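Long-range contact in cytosolic phospholipase A2 delta (PDB 5IZ5), which hydrolyses glycerophospholipids at the sn-2 position in a calcium-dependent manner, with a preference for linoleic acid there: residues E567-A580 / L763-M775. The protein carries 3 engineered substitutions. Numbering follows the deposited sequence.
Sequences EPLTTSGTSSRLEA and LTGATCPYTLSNM
Two loops of the phospholipase catalytic domain meet beside the active site, where the type I turn T771–N774 is held by the carboxylate of E567 and the backbone O of R577, with S576 OG beside it. E567 OE1 takes two bonds: the hydroxyl OG1 of T771 arrives nearly along the C–O axis at 2.9 Å, and the amide N of L772 reaches the syn lone pair in an almost straight bond (3.2 Å, 175°). T771 OG1 stands anti to the backbone N (chi1 -174°), which carries it to the carboxylate and to within 3.1 Å of S576 OG; a water that also bridges S576 O and S773 N donates to it at 2.6 Å. A valine in place of T771 would probably cost E567 OE1 one of its two donors in this turn and leave the water without the hydroxyl it donates to. Further along, S773 OG donates to R577 O at 2.7 Å. At the other end, P568 CG rests on C768 CB, and A766 CB packs against T571 CG2 at 3.5 Å. R337 forms a salt bridge with E567 OE2, R577 makes a hydrogen bond to N538 and a salt bridge to D541 of helix 534-543, and the side chain of L772 lies close to substrate-binding G334 and the nucleophile S365, while Y770 packs on helix 779-794.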
loop_
_atom_site.group_PDB
_atom_site.type_symbol
_atom_site.label_atom_id
_atom_site.label_comp_id
_atom_site.label_asym_id
_atom_site.label_seq_id
_atom_site.Cartn_x
_atom_site.Cartn_y
_atom_site.Cartn_z
ATOM N N GLU B 567 -16.925 21.338 -1.501
ATOM C CA GLU B 567 -16.149 22.498 -1.949
ATOM C C GLU B 567 -17.041 23.571 -2.573
ATOM O O GLU B 567 -18.080 23.244 -3.149
ATOM C CB GLU B 567 -15.087 22.067 -2.960
ATOM C CG GLU B 567 -13.880 21.381 -2.332
ATOM C CD GLU B 567 -12.597 21.594 -3.115
ATOM O OE1 GLU B 567 -12.662 21.996 -4.302
ATOM O OE2 GLU B 567 -11.515 21.361 -2.534
ATOM N N PRO B 568 -16.631 24.854 -2.476
ATOM C CA PRO B 568 -17.497 25.959 -2.909
ATOM C C PRO B 568 -17.902 25.876 -4.380
ATOM O O PRO B 568 -17.046 25.752 -5.256
ATOM C CB PRO B 568 -16.641 27.208 -2.644
ATOM C CG PRO B 568 -15.235 26.720 -2.617
ATOM C CD PRO B 568 -15.309 25.337 -2.039
ATOM N N LEU B 569 -19.206 25.947 -4.634
ATOM C CA LEU B 569 -19.749 25.812 -5.984
ATOM C C LEU B 569 -19.340 26.983 -6.873
ATOM O O LEU B 569 -18.916 28.028 -6.388
ATOM C CB LEU B 569 -21.278 25.690 -5.936
ATOM C CG LEU B 569 -21.824 24.460 -5.199
ATOM C CD1 LEU B 569 -23.294 24.637 -4.844
ATOM C CD2 LEU B 569 -21.621 23.197 -6.024
ATOM N N THR B 570 -19.470 26.790 -8.182
ATOM C CA THR B 570 -19.078 27.798 -9.169
ATOM C C THR B 570 -20.134 28.901 -9.277
ATOM O O THR B 570 -21.185 28.837 -8.634
ATOM C CB THR B 570 -18.894 27.159 -10.565
ATOM O OG1 THR B 570 -20.134 26.589 -11.006
ATOM C CG2 THR B 570 -17.814 26.068 -10.533
ATOM N N THR B 571 -19.859 29.900 -10.112
ATOM C CA THR B 571 -20.828 30.963 -10.385
ATOM C C THR B 571 -22.097 30.405 -11.030
ATOM O O THR B 571 -23.165 31.001 -10.901
ATOM C CB THR B 571 -20.249 32.061 -11.301
ATOM O OG1 THR B 571 -19.851 31.495 -12.554
ATOM C CG2 THR B 571 -19.055 32.737 -10.650
ATOM N N SER B 572 -21.970 29.262 -11.708
ATOM C CA SER B 572 -23.106 28.571 -12.332
ATOM C C SER B 572 -23.898 27.687 -11.365
ATOM O O SER B 572 -24.900 27.085 -11.758
ATOM C CB SER B 572 -22.612 27.698 -13.494
ATOM O OG SER B 572 -21.695 28.406 -14.310
ATOM N N GLY B 573 -23.444 27.595 -10.117
ATOM C CA GLY B 573 -24.071 26.727 -9.128
ATOM C C GLY B 573 -23.683 25.267 -9.277
ATOM O O GLY B 573 -24.339 24.398 -8.702
ATOM N N THR B 574 -22.614 24.999 -10.032
ATOM C CA THR B 574 -22.131 23.634 -10.272
ATOM C C THR B 574 -20.845 23.362 -9.489
ATOM O O THR B 574 -20.231 24.286 -8.950
ATOM C CB THR B 574 -21.862 23.387 -11.774
ATOM O OG1 THR B 574 -21.023 24.426 -12.298
ATOM C CG2 THR B 574 -23.166 23.355 -12.552
ATOM N N SER B 575 -20.450 22.089 -9.433
ATOM C CA SER B 575 -19.244 21.673 -8.711
ATOM C C SER B 575 -17.994 22.323 -9.296
ATOM O O SER B 575 -17.863 22.456 -10.510
ATOM C CB SER B 575 -19.087 20.147 -8.745
ATOM O OG SER B 575 -17.879 19.741 -8.121
ATOM N N SER B 576 -17.084 22.725 -8.415
ATOM C CA SER B 576 -15.815 23.316 -8.824
ATOM C C SER B 576 -14.745 22.253 -9.111
ATOM O O SER B 576 -13.650 22.592 -9.559
ATOM C CB SER B 576 -15.314 24.268 -7.731
ATOM O OG SER B 576 -15.266 23.619 -6.470
ATOM N N ARG B 577 -15.075 20.981 -8.871
ATOM C CA ARG B 577 -14.095 19.888 -8.867
ATOM C C ARG B 577 -13.351 19.734 -10.189
ATOM O O ARG B 577 -12.128 19.808 -10.220
ATOM C CB ARG B 577 -14.777 18.562 -8.502
ATOM C CG ARG B 577 -13.821 17.392 -8.302
ATOM C CD ARG B 577 -14.552 16.160 -7.793
ATOM N NE ARG B 577 -15.538 15.672 -8.760
ATOM C CZ ARG B 577 -15.341 14.697 -9.650
ATOM N NH1 ARG B 577 -14.180 14.054 -9.733
ATOM N NH2 ARG B 577 -16.327 14.359 -10.473
ATOM N N LEU B 578 -14.093 19.529 -11.275
ATOM C CA LEU B 578 -13.493 19.304 -12.591
ATOM C C LEU B 578 -13.398 20.588 -13.411
ATOM O O LEU B 578 -13.839 20.633 -14.561
ATOM C CB LEU B 578 -14.298 18.257 -13.362
ATOM C CG LEU B 578 -14.532 16.934 -12.636
ATOM C CD1 LEU B 578 -15.350 16.008 -13.516
ATOM C CD2 LEU B 578 -13.218 16.281 -12.230
ATOM N N GLU B 579 -12.814 21.627 -12.821
ATOM C CA GLU B 579 -12.610 22.885 -13.530
ATOM C C GLU B 579 -11.269 23.525 -13.192
ATOM O O GLU B 579 -11.073 24.112 -12.126
ATOM C CB GLU B 579 -13.779 23.851 -13.294
ATOM C CG GLU B 579 -14.759 23.880 -14.460
ATOM C CD GLU B 579 -16.130 24.396 -14.075
ATOM O OE1 GLU B 579 -16.208 25.468 -13.442
ATOM O OE2 GLU B 579 -17.129 23.729 -14.418
ATOM N N ALA B 580 -10.345 23.354 -14.126
ATOM C CA ALA B 580 -9.056 24.011 -14.122
ATOM C C ALA B 580 -8.542 23.883 -15.548
ATOM O O ALA B 580 -8.965 22.984 -16.276
ATOM C CB ALA B 580 -8.115 23.330 -13.146
ATOM N N LEU B 763 -11.541 32.183 0.194
ATOM C CA LEU B 763 -11.703 30.781 0.589
ATOM C C LEU B 763 -13.112 30.216 0.378
ATOM O O LEU B 763 -13.297 29.004 0.501
ATOM C CB LEU B 763 -11.339 30.603 2.069
ATOM C CG LEU B 763 -9.922 30.951 2.531
ATOM C CD1 LEU B 763 -9.800 30.671 4.020
ATOM C CD2 LEU B 763 -8.863 30.174 1.765
ATOM N N THR B 764 -14.101 31.063 0.082
ATOM C CA THR B 764 -15.520 30.629 0.155
ATOM C C THR B 764 -16.489 30.834 -1.023
ATOM O O THR B 764 -17.380 30.008 -1.222
ATOM C CB THR B 764 -16.199 31.238 1.399
ATOM O OG1 THR B 764 -15.932 32.646 1.454
ATOM C CG2 THR B 764 -15.690 30.577 2.668
ATOM N N GLY B 765 -16.362 31.919 -1.775
ATOM C CA GLY B 765 -17.283 32.163 -2.887
ATOM C C GLY B 765 -16.980 31.311 -4.105
ATOM O O GLY B 765 -16.078 30.464 -4.084
ATOM N N ALA B 766 -17.755 31.528 -5.167
ATOM C CA ALA B 766 -17.352 31.101 -6.498
ATOM C C ALA B 766 -16.108 31.905 -6.841
ATOM O O ALA B 766 -15.802 32.897 -6.176
ATOM C CB ALA B 766 -18.452 31.360 -7.509
ATOM N N THR B 767 -15.386 31.466 -7.866
ATOM C CA THR B 767 -14.081 32.047 -8.223
ATOM C C THR B 767 -13.007 31.875 -7.129
ATOM O O THR B 767 -11.945 32.495 -7.207
ATOM C CB THR B 767 -14.180 33.545 -8.611
ATOM O OG1 THR B 767 -14.378 34.350 -7.439
ATOM C CG2 THR B 767 -15.313 33.780 -9.608
ATOM N N CYS B 768 -13.285 31.045 -6.122
ATOM C CA CYS B 768 -12.264 30.618 -5.168
ATOM C C CYS B 768 -11.132 29.975 -5.958
ATOM O O CYS B 768 -11.342 28.945 -6.600
ATOM C CB CYS B 768 -12.841 29.599 -4.181
ATOM S SG CYS B 768 -11.625 28.805 -3.098
ATOM N N PRO B 769 -9.932 30.577 -5.926
ATOM C CA PRO B 769 -8.820 30.057 -6.714
ATOM C C PRO B 769 -8.084 28.862 -6.080
ATOM O O PRO B 769 -7.086 28.399 -6.639
ATOM C CB PRO B 769 -7.885 31.260 -6.794
ATOM C CG PRO B 769 -8.075 31.929 -5.479
ATOM C CD PRO B 769 -9.516 31.723 -5.102
ATOM N N TYR B 770 -8.571 28.359 -4.947
ATOM C CA TYR B 770 -7.886 27.292 -4.218
ATOM C C TYR B 770 -8.634 25.965 -4.308
ATOM O O TYR B 770 -8.476 25.096 -3.459
ATOM C CB TYR B 770 -7.724 27.708 -2.762
ATOM C CG TYR B 770 -7.076 29.066 -2.597
ATOM C CD1 TYR B 770 -5.810 29.314 -3.112
ATOM C CD2 TYR B 770 -7.725 30.100 -1.924
ATOM C CE1 TYR B 770 -5.204 30.552 -2.962
ATOM C CE2 TYR B 770 -7.126 31.342 -1.764
ATOM C CZ TYR B 770 -5.869 31.565 -2.286
ATOM O OH TYR B 770 -5.272 32.792 -2.129
ATOM N N THR B 771 -9.453 25.815 -5.341
ATOM C CA THR B 771 -10.220 24.590 -5.539
ATOM C C THR B 771 -9.292 23.422 -5.913
ATOM O O THR B 771 -8.232 23.629 -6.501
ATOM C CB THR B 771 -11.340 24.794 -6.592
ATOM O OG1 THR B 771 -12.162 23.625 -6.649
ATOM C CG2 THR B 771 -10.782 25.082 -7.981
ATOM N N LEU B 772 -9.719 22.209 -5.566
ATOM C CA LEU B 772 -8.891 20.998 -5.660
ATOM C C LEU B 772 -8.085 20.888 -6.948
ATOM O O LEU B 772 -6.872 20.715 -6.917
ATOM C CB LEU B 772 -9.763 19.747 -5.519
ATOM C CG LEU B 772 -9.050 18.392 -5.475
ATOM C CD1 LEU B 772 -8.090 18.310 -4.302
ATOM C CD2 LEU B 772 -10.082 17.279 -5.402
ATOM N N SER B 773 -8.757 20.998 -8.081
ATOM C CA SER B 773 -8.093 20.735 -9.348
ATOM C C SER B 773 -7.315 21.910 -9.911
ATOM O O SER B 773 -6.583 21.718 -10.861
ATOM C CB SER B 773 -9.081 20.211 -10.380
ATOM O OG SER B 773 -9.561 18.935 -9.987
ATOM N N ASN B 774 -7.465 23.117 -9.362
ATOM C CA ASN B 774 -6.736 24.262 -9.897
ATOM C C ASN B 774 -5.244 24.105 -9.648
ATOM O O ASN B 774 -4.817 23.906 -8.516
ATOM C CB ASN B 774 -7.231 25.583 -9.303
ATOM C CG ASN B 774 -6.594 26.796 -9.959
ATOM O OD1 ASN B 774 -6.006 26.701 -11.038
ATOM N ND2 ASN B 774 -6.715 27.951 -9.314
ATOM N N MET B 775 -4.473 24.195 -10.726
ATOM C CA MET B 775 -3.026 24.056 -10.680
ATOM C C MET B 775 -2.321 25.328 -11.162
ATOM O O MET B 775 -1.118 25.313 -11.421
ATOM C CB MET B 775 -2.603 22.845 -11.530
ATOM C CG MET B 775 -2.860 21.484 -10.882
ATOM S SD MET B 775 -1.883 21.141 -9.395
ATOM C CE MET B 775 -0.272 21.777 -9.846
HETATM O O HOH W 1 -11.101 22.031 -8.439
#